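Local coordinates for protein 5-dehydro-2-deoxygluconokinase (Bacillus halodurans C-125, PDB 2QCV) that probably transfers a phosphate from ATP to 5-dehydro-2-deoxy-D-gluconate, a step in the breakdown of myo-inositol, at residues A[248-259]-A[289-297]; A[206-214]-A[219-229]. All coordinates share one frame; numbering follows the deposited sequence.

Contact 2 closes before contact 1 opens along the chain; their centres lie about 16 Å apart, and both border the same mixed sheet of this PfkB-family kinase. In contact 2, two short helices, 207-213 and 222-229, fill the connection from strand 202-206 to its parallel neighbour 236-240. The chain then continues into the antiparallel hairpin 246-250/255-258 at one margin of the sheet, which meets the start of helix 289-305 in contact 1. The two contacts use opposite faces of the sheet: A248 points to helix 289-305, whereas Y249 next to it points to helix 222-229, where its hydroxyl meets N222 and its ring packs on I226. Together they clothe this margin on both sides.

Contact 1: A[248-259]-A[289-297]; sequences AYTKAGEAYRGY and IETALKYGS
I289 lies over one face of the Y256 ring, its CB 4.2 Å from the ring centroid in a CH-pi contact offset toward the rim. With CG2 anti to its backbone N (chi1 to CG1 -63°), I289 also presses that methyl against A248 CB at 3.4 Å, tighter than usual carbon contact, and its CD1 extends to T250 CG2, 3.6 Å away. The small side chain of A248 suits so close an approach. Beyond it, the CD1 branch of L293 lies against the backbone, 3.5 Å from G258 N; a side chain on G258 would collide with L293 CB. The hairpin thus covered is the margin of the central sheet of the ribokinase-like fold: A248 and Y256 form a hydrogen-bonded antiparallel pair, and strand 255-258 runs at only 27° to helix 289-297. Replacing Y256 by alanine removes the ring, which would probably leave the I289 side chain without its aromatic partner and open a gap beside E290 CB, which borders the ring obliquely. Toward solvent the fit is looser and polar, and no direct hydrogen bond crosses the contact. Instead a water donates to R257 O and E290 O, at 2.7 Å from each of these oxygens, and accepts from K294 NZ. The lysine suits this place because its long chain, bent at its last torsion (chi4 -54°), also brings NZ to the edge of the Y259 ring, 3.9 Å from CE2.

Contact 2: A[206-214]-A[219-229]; sequences TREEFDVLE and KGDNDETIRYL
D211 and G220 bring the two backbones together, their CA atoms 5.8 Å apart, while helices 207-213 and 222-229 cross at 51° with axes no closer than 11.4 Å. R207 bridges that wide gap. Bends in its chain (chi2 60°, chi3 -99°) turn the guanidinium so that the G220 peptide covers one face and F210 CB, nearer the rim, the other. NH1 donates within the guanidinium plane to two acceptors, T225 OG1 at 2.8 Å and N222 OD1 at 2.9 Å, both nearly straight. NE and NH2 grip D211 side-on, both reaching OD1, and NH2 also forms a salt bridge with E214, 3.2 Å from OE2. The two carboxylates probably offset the charge of this buried arginine.

Each acid holds the second segment as well. D211 OD1 takes a third donor, G220 N at 2.8 Å, from above the carboxylate plane; glycine suits this position because a CB would clash with R207 NH2. E214 OE2 accepts the T225 hydroxyl on its syn side over a short 2.5 Å, so threonine serves here as acceptor from R207 and donor to E214. A water reinforces the link by donating to both E214 OE1 and T225 OG1 while accepting from D221 N.

Away from this polar cluster the contact turns apolar. L229 CD1 meets the edge of the F210 ring and the T225 methyl touches it obliquely at CD1, while L213 CD2 meets the edge of the Y228 ring, 3.8 Å from CE2. R163 of the second subunit packs on Y228, whose hydroxyl is hydrogen-bonded to E198. The arrangement is that of a beta-alpha-beta crossover whose connection between parallel strands 202-206 and 236-240 consists of two short helices, with F210 and L229 facing the sheet at I237.

Contact 1: A[248-259]-A[289-297]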
loop_
_atom_site.group_PDB
_atom_site.type_symbol
_atom_site.label_atom_id
_atom_site.label_comp_id
_atom_site.label_asym_id
_atom_site.label_seq_id
_atom_site.Cartn_x
_atom_site.Cartn_y
_atom_site.Cartn_z
ATOM N N ALA A 248 -15.942 1.954 -40.399
ATOM C CA ALA A 248 -14.543 2.294 -40.480
ATOM C C ALA A 248 -14.417 3.575 -41.284
ATOM O O ALA A 248 -15.101 3.758 -42.332
ATOM C CB ALA A 248 -13.763 1.172 -41.145
ATOM N N TYR A 249 -13.533 4.444 -40.825
ATOM C CA TYR A 249 -13.310 5.759 -41.437
ATOM C C TYR A 249 -11.815 5.958 -41.704
ATOM O O TYR A 249 -11.020 5.653 -40.842
ATOM C CB TYR A 249 -13.759 6.844 -40.454
ATOM C CG TYR A 249 -15.199 6.725 -39.978
ATOM C CD1 TYR A 249 -16.231 7.293 -40.715
ATOM C CD2 TYR A 249 -15.515 6.018 -38.831
ATOM C CE1 TYR A 249 -17.558 7.200 -40.308
ATOM C CE2 TYR A 249 -16.807 5.923 -38.387
ATOM C CZ TYR A 249 -17.842 6.524 -39.136
ATOM O OH TYR A 249 -19.119 6.414 -38.741
ATOM N N THR A 250 -11.454 6.483 -42.869
ATOM C CA THR A 250 -10.059 6.740 -43.243
ATOM C C THR A 250 -9.792 8.241 -43.267
ATOM O O THR A 250 -10.712 9.056 -43.471
ATOM C CB THR A 250 -9.707 6.141 -44.627
ATOM O OG1 THR A 250 -10.399 6.870 -45.649
ATOM C CG2 THR A 250 -10.073 4.677 -44.651
ATOM N N LYS A 251 -8.533 8.603 -43.039
ATOM C CA LYS A 251 -8.127 9.985 -42.996
ATOM C C LYS A 251 -8.364 10.659 -44.373
ATOM O O LYS A 251 -8.668 11.836 -44.444
ATOM C CB LYS A 251 -6.654 10.099 -42.620
ATOM C CG LYS A 251 -6.262 11.580 -42.549
ATOM C CD LYS A 251 -4.924 11.883 -41.977
ATOM C CE LYS A 251 -4.932 13.361 -41.451
ATOM N NZ LYS A 251 -3.856 13.622 -40.496
ATOM N N ALA A 252 -8.258 9.873 -45.435
ATOM C CA ALA A 252 -8.577 10.298 -46.821
ATOM C C ALA A 252 -10.040 10.681 -47.018
ATOM O O ALA A 252 -10.373 11.321 -47.989
ATOM C CB ALA A 252 -8.202 9.174 -47.820
ATOM N N GLY A 253 -10.916 10.282 -46.103
ATOM C CA GLY A 253 -12.282 10.737 -46.092
ATOM C C GLY A 253 -13.264 9.685 -46.558
ATOM O O GLY A 253 -14.395 10.003 -46.839
ATOM N N GLU A 254 -12.867 8.419 -46.603
ATOM C CA GLU A 254 -13.804 7.354 -46.973
ATOM C C GLU A 254 -14.417 6.751 -45.709
ATOM O O GLU A 254 -13.882 6.929 -44.611
ATOM C CB GLU A 254 -13.085 6.288 -47.803
ATOM C CG GLU A 254 -12.402 6.869 -49.037
ATOM C CD GLU A 254 -13.396 7.510 -50.035
ATOM O OE1 GLU A 254 -14.540 6.987 -50.180
ATOM O OE2 GLU A 254 -13.019 8.538 -50.664
ATOM N N ALA A 255 -15.569 6.100 -45.863
ATOM C CA ALA A 255 -16.261 5.426 -44.755
ATOM C C ALA A 255 -16.837 4.119 -45.269
ATOM O O ALA A 255 -17.317 4.049 -46.432
ATOM C CB ALA A 255 -17.363 6.290 -44.179
ATOM N N TYR A 256 -16.776 3.086 -44.438
ATOM C CA TYR A 256 -17.192 1.724 -44.811
ATOM C C TYR A 256 -18.067 1.179 -43.707
ATOM O O TYR A 256 -17.888 1.557 -42.546
ATOM C CB TYR A 256 -15.971 0.802 -44.961
ATOM C CG TYR A 256 -14.997 1.313 -45.966
ATOM C CD1 TYR A 256 -15.122 0.969 -47.295
ATOM C CD2 TYR A 256 -13.951 2.177 -45.588
ATOM C CE1 TYR A 256 -14.239 1.443 -48.237
ATOM C CE2 TYR A 256 -13.053 2.656 -46.530
ATOM C CZ TYR A 256 -13.211 2.275 -47.858
ATOM O OH TYR A 256 -12.376 2.733 -48.864
ATOM N N ARG A 257 -19.004 0.309 -44.062
ATOM C CA ARG A 257 -19.953 -0.237 -43.112
ATOM C C ARG A 257 -19.872 -1.744 -43.104
ATOM O O ARG A 257 -19.715 -2.379 -44.148
ATOM C CB ARG A 257 -21.366 0.239 -43.486
ATOM C CG ARG A 257 -22.446 -0.426 -42.703
ATOM C CD ARG A 257 -23.769 -0.239 -43.385
ATOM N NE ARG A 257 -24.309 1.111 -43.246
ATOM C CZ ARG A 257 -25.217 1.469 -42.340
ATOM N NH1 ARG A 257 -25.662 0.614 -41.413
ATOM N NH2 ARG A 257 -25.660 2.711 -42.348
ATOM N N GLY A 258 -19.906 -2.288 -41.903
ATOM C CA GLY A 258 -19.978 -3.720 -41.625
ATOM C C GLY A 258 -21.251 -4.041 -40.871
ATOM O O GLY A 258 -21.909 -3.120 -40.307
ATOM N N TYR A 259 -21.555 -5.343 -40.795
ATOM C CA TYR A 259 -22.818 -5.840 -40.296
ATOM C C TYR A 259 -22.574 -6.965 -39.313
ATOM O O TYR A 259 -21.744 -7.854 -39.563
ATOM C CB TYR A 259 -23.721 -6.355 -41.463
ATOM C CG TYR A 259 -23.772 -5.349 -42.591
ATOM C CD1 TYR A 259 -24.701 -4.308 -42.577
ATOM C CD2 TYR A 259 -22.815 -5.366 -43.594
ATOM C CE1 TYR A 259 -24.689 -3.354 -43.568
ATOM C CE2 TYR A 259 -22.795 -4.410 -44.564
ATOM C CZ TYR A 259 -23.757 -3.415 -44.548
ATOM O OH TYR A 259 -23.707 -2.470 -45.547
ATOM N N ILE A 289 -10.760 -2.665 -46.466
ATOM C CA ILE A 289 -11.451 -2.337 -45.210
ATOM C C ILE A 289 -12.867 -2.869 -45.186
ATOM O O ILE A 289 -13.326 -3.400 -44.165
ATOM C CB ILE A 289 -11.409 -0.815 -44.953
ATOM C CG1 ILE A 289 -9.953 -0.366 -44.783
ATOM C CG2 ILE A 289 -12.297 -0.420 -43.765
ATOM C CD1 ILE A 289 -9.736 1.106 -44.932
ATOM N N GLU A 290 -13.601 -2.714 -46.286
ATOM C CA GLU A 290 -15.006 -3.131 -46.282
ATOM C C GLU A 290 -15.140 -4.622 -46.014
ATOM O O GLU A 290 -15.953 -5.047 -45.199
ATOM C CB GLU A 290 -15.668 -2.830 -47.612
ATOM C CG GLU A 290 -17.147 -3.024 -47.574
ATOM C CD GLU A 290 -17.776 -2.637 -48.919
ATOM O OE1 GLU A 290 -17.126 -1.888 -49.674
ATOM O OE2 GLU A 290 -18.867 -3.142 -49.223
ATOM N N THR A 291 -14.283 -5.419 -46.639
ATOM C CA THR A 291 -14.271 -6.847 -46.369
ATOM C C THR A 291 -13.743 -7.192 -44.974
ATOM O O THR A 291 -14.259 -8.112 -44.341
ATOM C CB THR A 291 -13.512 -7.639 -47.454
ATOM O OG1 THR A 291 -14.180 -7.443 -48.725
ATOM C CG2 THR A 291 -13.509 -9.146 -47.111
ATOM N N ALA A 292 -12.722 -6.469 -44.508
ATOM C CA ALA A 292 -12.178 -6.678 -43.164
ATOM C C ALA A 292 -13.266 -6.544 -42.093
ATOM O O ALA A 292 -13.283 -7.297 -41.129
ATOM C CB ALA A 292 -10.999 -5.741 -42.886
ATOM N N LEU A 293 -14.171 -5.585 -42.255
ATOM C CA LEU A 293 -15.299 -5.447 -41.331
ATOM C C LEU A 293 -16.169 -6.719 -41.267
ATOM O O LEU A 293 -16.650 -7.082 -40.178
ATOM C CB LEU A 293 -16.135 -4.219 -41.693
ATOM C CG LEU A 293 -15.510 -2.830 -41.562
ATOM C CD1 LEU A 293 -16.455 -1.764 -42.220
ATOM C CD2 LEU A 293 -15.192 -2.459 -40.080
ATOM N N LYS A 294 -16.323 -7.418 -42.399
ATOM C CA LYS A 294 -17.111 -8.658 -42.417
ATOM C C LYS A 294 -16.381 -9.772 -41.690
ATOM O O LYS A 294 -16.975 -10.546 -40.941
ATOM C CB LYS A 294 -17.378 -9.098 -43.848
ATOM C CG LYS A 294 -18.111 -8.083 -44.691
ATOM C CD LYS A 294 -18.577 -8.633 -46.040
ATOM C CE LYS A 294 -19.036 -7.497 -46.986
ATOM N NZ LYS A 294 -20.077 -6.645 -46.343
ATOM N N TYR A 295 -15.073 -9.874 -41.914
ATOM C CA TYR A 295 -14.269 -10.832 -41.190
ATOM C C TYR A 295 -14.346 -10.628 -39.683
ATOM O O TYR A 295 -14.507 -11.600 -38.980
ATOM C CB TYR A 295 -12.811 -10.808 -41.664
ATOM C CG TYR A 295 -12.570 -11.656 -42.883
ATOM C CD1 TYR A 295 -13.013 -11.245 -44.160
ATOM C CD2 TYR A 295 -11.862 -12.849 -42.791
ATOM C CE1 TYR A 295 -12.774 -12.009 -45.265
ATOM C CE2 TYR A 295 -11.620 -13.656 -43.949
ATOM C CZ TYR A 295 -12.081 -13.212 -45.168
ATOM O OH TYR A 295 -11.879 -13.941 -46.321
ATOM N N GLY A 296 -14.257 -9.391 -39.195
ATOM C CA GLY A 296 -14.295 -9.146 -37.753
ATOM C C GLY A 296 -15.673 -9.521 -37.207
ATOM O O GLY A 296 -15.798 -10.202 -36.183
ATOM N N SER A 297 -16.705 -9.095 -37.918
ATOM C CA SER A 297 -18.054 -9.380 -37.482
ATOM C C SER A 297 -18.389 -10.871 -37.492
ATOM O O SER A 297 -19.015 -11.382 -36.548
ATOM C CB SER A 297 -19.064 -8.617 -38.348
ATOM O OG SER A 297 -18.705 -7.273 -38.456
HETATM O O HOH W 1 -18.638 -4.758 -44.826
#

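Contact 2: A[206-214]-A[219-229]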
loop_
_atom_site.group_PDB
_atom_site.type_symbol
_atom_site.label_atom_id
_atom_site.label_comp_id
_atom_site.label_asym_id
_atom_site.label_seq_id
_atom_site.Cartn_x
_atom_site.Cartn_y
_atom_site.Cartn_z
ATOM N N THR A 206 -15.645 0.102 -29.442
ATOM C CA THR A 206 -17.058 0.316 -29.488
ATOM C C THR A 206 -17.363 1.798 -29.344
ATOM O O THR A 206 -16.557 2.577 -28.825
ATOM C CB THR A 206 -17.792 -0.470 -28.366
ATOM O OG1 THR A 206 -17.441 0.080 -27.087
ATOM C CG2 THR A 206 -17.449 -1.963 -28.412
ATOM N N ARG A 207 -18.564 2.198 -29.735
ATOM C CA ARG A 207 -18.988 3.585 -29.564
ATOM C C ARG A 207 -18.886 3.967 -28.085
ATOM O O ARG A 207 -18.434 5.033 -27.764
ATOM C CB ARG A 207 -20.417 3.743 -30.108
ATOM C CG ARG A 207 -21.053 5.128 -30.030
ATOM C CD ARG A 207 -20.262 6.189 -30.802
ATOM N NE ARG A 207 -19.402 6.980 -29.913
ATOM C CZ ARG A 207 -18.533 7.912 -30.296
ATOM N NH1 ARG A 207 -18.370 8.215 -31.589
ATOM N NH2 ARG A 207 -17.838 8.587 -29.372
ATOM N N GLU A 208 -19.265 3.075 -27.173
ATOM C CA GLU A 208 -19.156 3.364 -25.745
ATOM C C GLU A 208 -17.714 3.605 -25.302
ATOM O O GLU A 208 -17.438 4.514 -24.516
ATOM C CB GLU A 208 -19.823 2.254 -24.939
ATOM C CG GLU A 208 -21.333 2.253 -25.078
ATOM N N GLU A 209 -16.785 2.859 -25.875
ATOM C CA GLU A 209 -15.374 3.017 -25.595
ATOM C C GLU A 209 -14.819 4.348 -26.132
ATOM O O GLU A 209 -13.995 5.006 -25.474
ATOM C CB GLU A 209 -14.621 1.808 -26.125
ATOM C CG GLU A 209 -14.894 0.565 -25.340
ATOM C CD GLU A 209 -14.381 -0.747 -25.949
ATOM O OE1 GLU A 209 -14.128 -0.874 -27.155
ATOM O OE2 GLU A 209 -14.205 -1.690 -25.170
ATOM N N PHE A 210 -15.270 4.774 -27.297
ATOM C CA PHE A 210 -14.894 6.089 -27.780
ATOM C C PHE A 210 -15.486 7.182 -26.921
ATOM O O PHE A 210 -14.822 8.236 -26.731
ATOM C CB PHE A 210 -15.243 6.299 -29.259
ATOM C CG PHE A 210 -14.248 5.623 -30.220
ATOM C CD1 PHE A 210 -13.078 6.259 -30.574
ATOM C CD2 PHE A 210 -14.479 4.353 -30.693
ATOM C CE1 PHE A 210 -12.175 5.645 -31.450
ATOM C CE2 PHE A 210 -13.569 3.725 -31.603
ATOM C CZ PHE A 210 -12.441 4.369 -31.971
ATOM N N ASP A 211 -16.707 6.983 -26.406
ATOM C CA ASP A 211 -17.275 7.951 -25.461
ATOM C C ASP A 211 -16.336 8.111 -24.255
ATOM O O ASP A 211 -16.056 9.220 -23.858
ATOM C CB ASP A 211 -18.667 7.564 -24.928
ATOM C CG ASP A 211 -19.691 7.407 -26.001
ATOM O OD1 ASP A 211 -19.544 8.018 -27.086
ATOM O OD2 ASP A 211 -20.690 6.693 -25.747
ATOM N N VAL A 212 -15.835 6.999 -23.720
ATOM C CA VAL A 212 -14.898 7.045 -22.586
ATOM C C VAL A 212 -13.620 7.794 -22.942
ATOM O O VAL A 212 -13.176 8.656 -22.197
ATOM C CB VAL A 212 -14.650 5.627 -22.047
ATOM C CG1 VAL A 212 -13.481 5.585 -21.046
ATOM C CG2 VAL A 212 -15.975 5.136 -21.393
ATOM N N LEU A 213 -13.040 7.456 -24.080
ATOM C CA LEU A 213 -11.884 8.148 -24.639
ATOM C C LEU A 213 -12.078 9.662 -24.676
ATOM O O LEU A 213 -11.167 10.425 -24.371
ATOM C CB LEU A 213 -11.612 7.603 -26.036
ATOM C CG LEU A 213 -10.382 8.037 -26.873
ATOM C CD1 LEU A 213 -9.878 7.000 -27.900
ATOM C CD2 LEU A 213 -10.628 9.395 -27.564
ATOM N N GLU A 214 -13.275 10.085 -25.068
ATOM C CA GLU A 214 -13.558 11.491 -25.242
ATOM C C GLU A 214 -14.008 12.157 -23.964
ATOM O O GLU A 214 -14.434 13.324 -23.991
ATOM C CB GLU A 214 -14.613 11.646 -26.339
ATOM C CG GLU A 214 -14.105 11.203 -27.717
ATOM C CD GLU A 214 -15.239 11.102 -28.751
ATOM O OE1 GLU A 214 -16.232 11.829 -28.629
ATOM O OE2 GLU A 214 -15.148 10.292 -29.655
ATOM N N LYS A 219 -23.617 9.213 -25.415
ATOM C CA LYS A 219 -23.168 8.731 -26.696
ATOM C C LYS A 219 -22.716 9.857 -27.581
ATOM O O LYS A 219 -23.442 10.796 -27.772
ATOM C CB LYS A 219 -24.305 8.014 -27.396
ATOM C CG LYS A 219 -23.914 7.414 -28.691
ATOM C CD LYS A 219 -25.146 6.836 -29.399
ATOM C CE LYS A 219 -25.509 5.482 -28.858
ATOM N NZ LYS A 219 -26.652 4.922 -29.636
ATOM N N GLY A 220 -21.539 9.710 -28.169
ATOM C CA GLY A 220 -20.969 10.697 -29.063
ATOM C C GLY A 220 -21.338 10.434 -30.519
ATOM O O GLY A 220 -22.031 9.478 -30.833
ATOM N N ASP A 221 -20.888 11.335 -31.374
ATOM C CA ASP A 221 -21.184 11.360 -32.820
ATOM C C ASP A 221 -19.903 10.933 -33.510
ATOM O O ASP A 221 -18.828 11.523 -33.263
ATOM C CB ASP A 221 -21.551 12.797 -33.213
ATOM C CG ASP A 221 -21.827 12.977 -34.711
ATOM O OD1 ASP A 221 -21.210 12.304 -35.547
ATOM O OD2 ASP A 221 -22.647 13.840 -35.037
ATOM N N ASN A 222 -19.987 9.913 -34.356
ATOM C CA ASN A 222 -18.786 9.376 -35.016
ATOM C C ASN A 222 -18.097 10.460 -35.862
ATOM O O ASN A 222 -16.865 10.453 -35.996
ATOM C CB ASN A 222 -19.099 8.183 -35.895
ATOM C CG ASN A 222 -19.534 6.956 -35.112
ATOM O OD1 ASN A 222 -19.645 6.974 -33.887
ATOM N ND2 ASN A 222 -19.786 5.876 -35.840
ATOM N N ASP A 223 -18.885 11.345 -36.493
ATOM C CA ASP A 223 -18.296 12.390 -37.339
ATOM C C ASP A 223 -17.438 13.340 -36.494
ATOM O O ASP A 223 -16.380 13.786 -36.929
ATOM C CB ASP A 223 -19.350 13.173 -38.129
ATOM C CG ASP A 223 -20.030 12.325 -39.196
ATOM O OD1 ASP A 223 -19.408 11.350 -39.678
ATOM O OD2 ASP A 223 -21.180 12.636 -39.554
ATOM N N GLU A 224 -17.861 13.623 -35.271
ATOM C CA GLU A 224 -17.071 14.454 -34.378
ATOM C C GLU A 224 -15.849 13.718 -33.864
ATOM O O GLU A 224 -14.765 14.302 -33.742
ATOM C CB GLU A 224 -17.929 14.970 -33.216
ATOM C CG GLU A 224 -18.959 16.010 -33.677
ATOM C CD GLU A 224 -18.291 17.138 -34.464
ATOM O OE1 GLU A 224 -17.385 17.793 -33.895
ATOM O OE2 GLU A 224 -18.633 17.335 -35.660
ATOM N N THR A 225 -16.007 12.439 -33.555
ATOM C CA THR A 225 -14.888 11.613 -33.088
ATOM C C THR A 225 -13.767 11.623 -34.096
ATOM O O THR A 225 -12.599 11.811 -33.728
ATOM C CB THR A 225 -15.351 10.180 -32.867
ATOM O OG1 THR A 225 -16.366 10.195 -31.854
ATOM C CG2 THR A 225 -14.205 9.241 -32.493
ATOM N N ILE A 226 -14.090 11.369 -35.360
ATOM C CA ILE A 226 -13.051 11.265 -36.370
ATOM C C ILE A 226 -12.503 12.637 -36.742
ATOM O O ILE A 226 -11.328 12.739 -37.049
ATOM C CB ILE A 226 -13.504 10.473 -37.630
ATOM C CG1 ILE A 226 -14.466 11.313 -38.474
ATOM C CG2 ILE A 226 -14.026 9.061 -37.199
ATOM C CD1 ILE A 226 -15.133 10.601 -39.636
ATOM N N ARG A 227 -13.329 13.682 -36.688
ATOM C CA ARG A 227 -12.821 15.041 -36.955
ATOM C C ARG A 227 -11.719 15.393 -35.949
ATOM O O ARG A 227 -10.720 16.008 -36.302
ATOM C CB ARG A 227 -13.953 16.061 -36.906
ATOM C CG ARG A 227 -13.543 17.505 -37.136
ATOM C CD ARG A 227 -14.788 18.459 -37.100
ATOM N N TYR A 228 -11.919 14.984 -34.698
ATOM C CA TYR A 228 -10.932 15.112 -33.635
ATOM C C TYR A 228 -9.659 14.271 -33.895
ATOM O O TYR A 228 -8.558 14.819 -34.033
ATOM C CB TYR A 228 -11.597 14.803 -32.240
ATOM C CG TYR A 228 -10.662 14.243 -31.190
ATOM C CD1 TYR A 228 -9.467 14.881 -30.871
ATOM C CD2 TYR A 228 -11.002 13.093 -30.475
ATOM C CE1 TYR A 228 -8.616 14.361 -29.922
ATOM C CE2 TYR A 228 -10.169 12.570 -29.535
ATOM C CZ TYR A 228 -8.962 13.203 -29.259
ATOM O OH TYR A 228 -8.127 12.685 -28.313
ATOM N N LEU A 229 -9.803 12.957 -34.024
ATOM C CA LEU A 229 -8.631 12.092 -34.084
ATOM C C LEU A 229 -7.831 12.249 -35.364
ATOM O O LEU A 229 -6.615 12.055 -35.352
ATOM C CB LEU A 229 -9.034 10.637 -33.889
ATOM C CG LEU A 229 -9.377 10.275 -32.448
ATOM C CD1 LEU A 229 -9.845 8.856 -32.406
ATOM C CD2 LEU A 229 -8.180 10.503 -31.495
HETATM O O HOH W 2 -18.043 12.243 -30.440
#